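Local coordinates for protein phospholipase C-beta (PLC-beta) (PDB 3QR0) that is a phospholipase C-beta, a multidomain protein combining a PH domain, EF-hand-like modules, a TIM-barrel-like core with bound calcium and a C2 domain, at residues Met736-Leu750 / Gly759-Asp771. Sequence-based numbering, arbitrary orientation.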
loop_
_atom_site.group_PDB
_atom_site.type_symbol
_atom_site.label_atom_id
_atom_site.label_comp_id
_atom_site.label_asym_id
_atom_site.label_seq_id
_atom_site.Cartn_x
_atom_site.Cartn_y
_atom_site.Cartn_z
ATOM N N MET A 736 3.308 -5.406 8.940
ATOM C CA MET A 736 2.776 -4.912 10.199
ATOM C C MET A 736 3.854 -4.095 10.921
ATOM O O MET A 736 4.758 -4.662 11.524
ATOM C CB MET A 736 2.336 -6.088 11.071
ATOM C CG MET A 736 1.122 -6.836 10.528
ATOM S SD MET A 736 0.769 -8.335 11.469
ATOM C CE MET A 736 2.082 -9.401 10.885
ATOM N N PRO A 737 3.776 -2.757 10.840
ATOM C CA PRO A 737 4.733 -1.922 11.575
ATOM C C PRO A 737 4.629 -2.180 13.074
ATOM O O PRO A 737 3.522 -2.349 13.581
ATOM C CB PRO A 737 4.284 -0.498 11.234
ATOM C CG PRO A 737 3.531 -0.636 9.956
ATOM C CD PRO A 737 2.823 -1.938 10.073
ATOM N N LEU A 738 5.763 -2.228 13.771
ATOM C CA LEU A 738 5.761 -2.527 15.208
ATOM C C LEU A 738 5.216 -1.362 16.025
ATOM O O LEU A 738 4.761 -1.559 17.148
ATOM C CB LEU A 738 7.153 -2.901 15.713
ATOM C CG LEU A 738 7.870 -4.082 15.059
ATOM C CD1 LEU A 738 9.045 -4.503 15.937
ATOM C CD2 LEU A 738 6.930 -5.257 14.801
ATOM N N ASP A 739 5.282 -0.155 15.464
ATOM C CA ASP A 739 4.580 0.999 16.024
ATOM C C ASP A 739 3.076 0.736 15.888
ATOM O O ASP A 739 2.522 0.819 14.798
ATOM C CB ASP A 739 4.990 2.277 15.275
ATOM C CG ASP A 739 4.312 3.539 15.813
ATOM O OD1 ASP A 739 4.376 4.579 15.112
ATOM O OD2 ASP A 739 3.721 3.508 16.917
ATOM N N GLY A 740 2.435 0.383 16.996
ATOM C CA GLY A 740 0.992 0.137 17.011
ATOM C C GLY A 740 0.554 -1.289 16.711
ATOM O O GLY A 740 -0.647 -1.555 16.641
ATOM N N ILE A 741 1.498 -2.217 16.547
ATOM C CA ILE A 741 1.131 -3.612 16.303
ATOM C C ILE A 741 0.249 -4.134 17.446
ATOM O O ILE A 741 0.453 -3.793 18.618
ATOM C CB ILE A 741 2.365 -4.539 16.096
ATOM C CG1 ILE A 741 1.922 -5.891 15.511
ATOM C CG2 ILE A 741 3.138 -4.723 17.399
ATOM C CD1 ILE A 741 3.062 -6.769 15.047
ATOM N N LYS A 742 -0.745 -4.940 17.089
ATOM C CA LYS A 742 -1.682 -5.492 18.054
ATOM C C LYS A 742 -1.363 -6.961 18.268
ATOM O O LYS A 742 -1.367 -7.732 17.309
ATOM C CB LYS A 742 -3.105 -5.387 17.530
ATOM C CG LYS A 742 -3.634 -3.991 17.331
ATOM C CD LYS A 742 -5.114 -4.103 17.060
ATOM C CE LYS A 742 -5.750 -2.819 16.649
ATOM N NZ LYS A 742 -7.178 -3.084 16.404
ATOM N N PRO A 743 -1.101 -7.365 19.522
ATOM C CA PRO A 743 -0.719 -8.747 19.789
ATOM C C PRO A 743 -1.911 -9.701 19.898
ATOM O O PRO A 743 -3.061 -9.301 19.693
ATOM C CB PRO A 743 0.001 -8.640 21.132
ATOM C CG PRO A 743 -0.710 -7.539 21.825
ATOM C CD PRO A 743 -1.108 -6.556 20.757
ATOM N N GLY A 744 -1.616 -10.959 20.202
ATOM C CA GLY A 744 -2.631 -11.968 20.470
ATOM C C GLY A 744 -2.975 -12.810 19.262
ATOM O O GLY A 744 -2.221 -12.854 18.288
ATOM N N TYR A 745 -4.124 -13.477 19.332
ATOM C CA TYR A 745 -4.628 -14.260 18.215
ATOM C C TYR A 745 -5.235 -13.334 17.172
ATOM O O TYR A 745 -6.169 -12.582 17.463
ATOM C CB TYR A 745 -5.661 -15.283 18.680
ATOM C CG TYR A 745 -5.073 -16.409 19.497
ATOM C CD1 TYR A 745 -5.351 -16.529 20.857
ATOM C CD2 TYR A 745 -4.227 -17.352 18.912
ATOM C CE1 TYR A 745 -4.807 -17.560 21.610
ATOM C CE2 TYR A 745 -3.678 -18.389 19.662
ATOM C CZ TYR A 745 -3.971 -18.482 21.008
ATOM O OH TYR A 745 -3.445 -19.498 21.754
ATOM N N ARG A 746 -4.689 -13.378 15.962
ATOM C CA ARG A 746 -5.126 -12.486 14.895
ATOM C C ARG A 746 -5.285 -13.228 13.586
ATOM O O ARG A 746 -4.437 -14.042 13.228
ATOM C CB ARG A 746 -4.102 -11.360 14.693
ATOM C CG ARG A 746 -3.888 -10.466 15.893
ATOM C CD ARG A 746 -5.071 -9.541 16.176
ATOM N NE ARG A 746 -4.903 -8.891 17.472
ATOM C CZ ARG A 746 -5.703 -7.962 17.982
ATOM N NH1 ARG A 746 -6.757 -7.524 17.305
ATOM N NH2 ARG A 746 -5.436 -7.460 19.182
ATOM N N HIS A 747 -6.374 -12.949 12.874
ATOM C CA HIS A 747 -6.428 -13.248 11.449
ATOM C C HIS A 747 -5.714 -12.134 10.709
ATOM O O HIS A 747 -5.840 -10.958 11.053
ATOM C CB HIS A 747 -7.864 -13.391 10.949
ATOM C CG HIS A 747 -8.544 -14.624 11.446
ATOM N ND1 HIS A 747 -9.195 -14.671 12.660
ATOM C CD2 HIS A 747 -8.655 -15.860 10.907
ATOM C CE1 HIS A 747 -9.687 -15.883 12.843
ATOM N NE2 HIS A 747 -9.376 -16.623 11.796
ATOM N N VAL A 748 -4.965 -12.518 9.683
ATOM C CA VAL A 748 -4.136 -11.600 8.924
ATOM C C VAL A 748 -4.510 -11.721 7.447
ATOM O O VAL A 748 -3.916 -12.523 6.726
ATOM C CB VAL A 748 -2.637 -11.939 9.124
ATOM C CG1 VAL A 748 -1.750 -10.896 8.450
ATOM C CG2 VAL A 748 -2.305 -12.043 10.604
ATOM N N PRO A 749 -5.529 -10.957 6.999
ATOM C CA PRO A 749 -5.853 -10.968 5.573
ATOM C C PRO A 749 -4.639 -10.601 4.732
ATOM O O PRO A 749 -3.938 -9.629 5.032
ATOM C CB PRO A 749 -6.958 -9.913 5.450
ATOM C CG PRO A 749 -7.600 -9.900 6.809
ATOM C CD PRO A 749 -6.479 -10.137 7.774
ATOM N N LEU A 750 -4.381 -11.395 3.703
ATOM C CA LEU A 750 -3.198 -11.212 2.874
ATOM C C LEU A 750 -3.403 -10.190 1.756
ATOM O O LEU A 750 -4.517 -9.985 1.268
ATOM C CB LEU A 750 -2.770 -12.549 2.278
ATOM C CG LEU A 750 -2.345 -13.608 3.290
ATOM C CD1 LEU A 750 -2.087 -14.945 2.579
ATOM C CD2 LEU A 750 -1.102 -13.155 4.053
ATOM N N GLY A 759 -8.437 -10.921 -0.765
ATOM C CA GLY A 759 -9.812 -11.279 -0.423
ATOM C C GLY A 759 -9.834 -12.168 0.810
ATOM O O GLY A 759 -9.332 -11.788 1.873
ATOM N N LEU A 760 -10.393 -13.364 0.662
ATOM C CA LEU A 760 -10.513 -14.305 1.779
ATOM C C LEU A 760 -9.174 -14.859 2.271
ATOM O O LEU A 760 -9.079 -15.291 3.422
ATOM C CB LEU A 760 -11.433 -15.468 1.389
ATOM C CG LEU A 760 -12.928 -15.145 1.329
ATOM C CD1 LEU A 760 -13.692 -16.269 0.640
ATOM C CD2 LEU A 760 -13.456 -14.919 2.724
ATOM N N ALA A 761 -8.150 -14.854 1.414
ATOM C CA ALA A 761 -6.849 -15.429 1.770
ATOM C C ALA A 761 -6.306 -14.773 3.031
ATOM O O ALA A 761 -6.122 -13.554 3.073
ATOM C CB ALA A 761 -5.846 -15.290 0.614
ATOM N N SER A 762 -6.070 -15.587 4.058
ATOM C CA SER A 762 -5.660 -15.098 5.369
ATOM C C SER A 762 -4.730 -16.085 6.064
ATOM O O SER A 762 -4.792 -17.285 5.818
ATOM C CB SER A 762 -6.879 -14.884 6.271
ATOM O OG SER A 762 -7.861 -14.067 5.650
ATOM N N VAL A 763 -3.870 -15.553 6.924
ATOM C CA VAL A 763 -3.094 -16.363 7.860
ATOM C C VAL A 763 -3.662 -16.113 9.252
ATOM O O VAL A 763 -4.010 -14.979 9.589
ATOM C CB VAL A 763 -1.592 -16.009 7.809
ATOM C CG1 VAL A 763 -0.837 -16.612 9.000
ATOM C CG2 VAL A 763 -0.981 -16.502 6.501
ATOM N N PHE A 764 -3.780 -17.174 10.043
ATOM C CA PHE A 764 -4.143 -17.065 11.450
ATOM C C PHE A 764 -2.869 -17.290 12.268
ATOM O O PHE A 764 -2.155 -18.284 12.063
ATOM C CB PHE A 764 -5.230 -18.083 11.799
ATOM C CG PHE A 764 -5.713 -18.010 13.223
ATOM C CD1 PHE A 764 -6.383 -16.883 13.689
ATOM C CD2 PHE A 764 -5.520 -19.079 14.092
ATOM C CE1 PHE A 764 -6.840 -16.814 15.002
ATOM C CE2 PHE A 764 -5.975 -19.022 15.406
ATOM C CZ PHE A 764 -6.632 -17.885 15.865
ATOM N N ALA A 765 -2.575 -16.352 13.167
ATOM C CA ALA A 765 -1.324 -16.365 13.926
ATOM C C ALA A 765 -1.533 -15.897 15.366
ATOM O O ALA A 765 -2.538 -15.249 15.678
ATOM C CB ALA A 765 -0.296 -15.469 13.237
ATOM N N HIS A 766 -0.582 -16.229 16.236
ATOM C CA HIS A 766 -0.507 -15.623 17.560
ATOM C C HIS A 766 0.717 -14.714 17.618
ATOM O O HIS A 766 1.816 -15.100 17.202
ATOM C CB HIS A 766 -0.430 -16.662 18.673
ATOM C CG HIS A 766 -0.500 -16.069 20.048
ATOM N ND1 HIS A 766 0.618 -15.644 20.735
ATOM C CD2 HIS A 766 -1.557 -15.813 20.856
ATOM C CE1 HIS A 766 0.253 -15.163 21.911
ATOM N NE2 HIS A 766 -1.062 -15.251 22.008
ATOM N N ILE A 767 0.516 -13.515 18.150
ATOM C CA ILE A 767 1.547 -12.487 18.177
ATOM C C ILE A 767 1.824 -12.078 19.615
ATOM O O ILE A 767 0.908 -11.711 20.350
ATOM C CB ILE A 767 1.106 -11.245 17.384
ATOM C CG1 ILE A 767 0.819 -11.620 15.931
ATOM C CG2 ILE A 767 2.174 -10.136 17.478
ATOM C CD1 ILE A 767 0.249 -10.483 15.105
ATOM N N VAL A 768 3.082 -12.176 20.026
ATOM C CA VAL A 768 3.522 -11.565 21.273
ATOM C C VAL A 768 4.261 -10.288 20.908
ATOM O O VAL A 768 5.131 -10.300 20.035
ATOM C CB VAL A 768 4.445 -12.488 22.068
ATOM C CG1 VAL A 768 5.122 -11.725 23.196
ATOM C CG2 VAL A 768 3.661 -13.679 22.616
ATOM N N ALA A 769 3.885 -9.187 21.552
ATOM C CA ALA A 769 4.584 -7.912 21.407
ATOM C C ALA A 769 4.627 -7.244 22.765
ATOM O O ALA A 769 3.591 -6.938 23.351
ATOM C CB ALA A 769 3.893 -7.014 20.392
ATOM N N LYS A 770 5.835 -7.028 23.264
ATOM C CA LYS A 770 6.027 -6.482 24.593
ATOM C C LYS A 770 7.400 -5.857 24.698
ATOM O O LYS A 770 8.245 -6.023 23.812
ATOM C CB LYS A 770 5.883 -7.583 25.647
ATOM C CG LYS A 770 6.838 -8.752 25.459
ATOM C CD LYS A 770 6.660 -9.789 26.556
ATOM C CE LYS A 770 7.556 -10.992 26.329
ATOM N NZ LYS A 770 7.148 -12.132 27.197
ATOM N N ASP A 771 7.615 -5.146 25.796
ATOM C CA ASP A 771 8.895 -4.529 26.063
ATOM C C ASP A 771 9.928 -5.615 26.342
ATOM O O ASP A 771 9.616 -6.642 26.957
ATOM C CB ASP A 771 8.792 -3.549 27.236
ATOM C CG ASP A 771 7.866 -2.383 26.941
ATOM O OD1 ASP A 771 7.468 -2.213 25.768
ATOM O OD2 ASP A 771 7.530 -1.633 27.883
HETATM O O HOH W 1 -7.283 -9.856 1.905
#
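In the C2 beta sandwich, edge strand 746-750 runs antiparallel beside strand 761-771, Tyr745 packing against His766 and His747 against Phe764. Backbone bonds tie Gly744 to Ile767, Arg746 to Ala765 and Val748 to Val763 in both directions, and Leu750 N adds one to Ala761 O. Gly744 has a positive phi of 96° that suits glycine, and its bare CA lies off-centre over the His766 imidazole. That ring turns its edge to Tyr745, CD2 standing 3.4 Å above the phenol centre with the planes at 69°. With CG anti to the backbone N (chi1 -178°), Phe764 sets CD1 over the centre of the His747 ring, 3.5 Å above its plane. The aromatic face of this C2 sheet meets the EF-hand region: Tyr745 OH bonds Glu237, while His747 ND1 and NE2 bond Leu306 O and Arg228. On the opposite face Val748, Val763 and Ile767 turn toward the second sheet of the sandwich; beside them Leu750 CD2 meets Val763 CG2 at 4.1 Å, and both side chains touch Val723. Ile741 CG2 packs on Ala769 CB at 3.8 Å. Arg746 curls back, its NE and NH2 both gripping Pro743 O, at 2.9 and 3.0 Å.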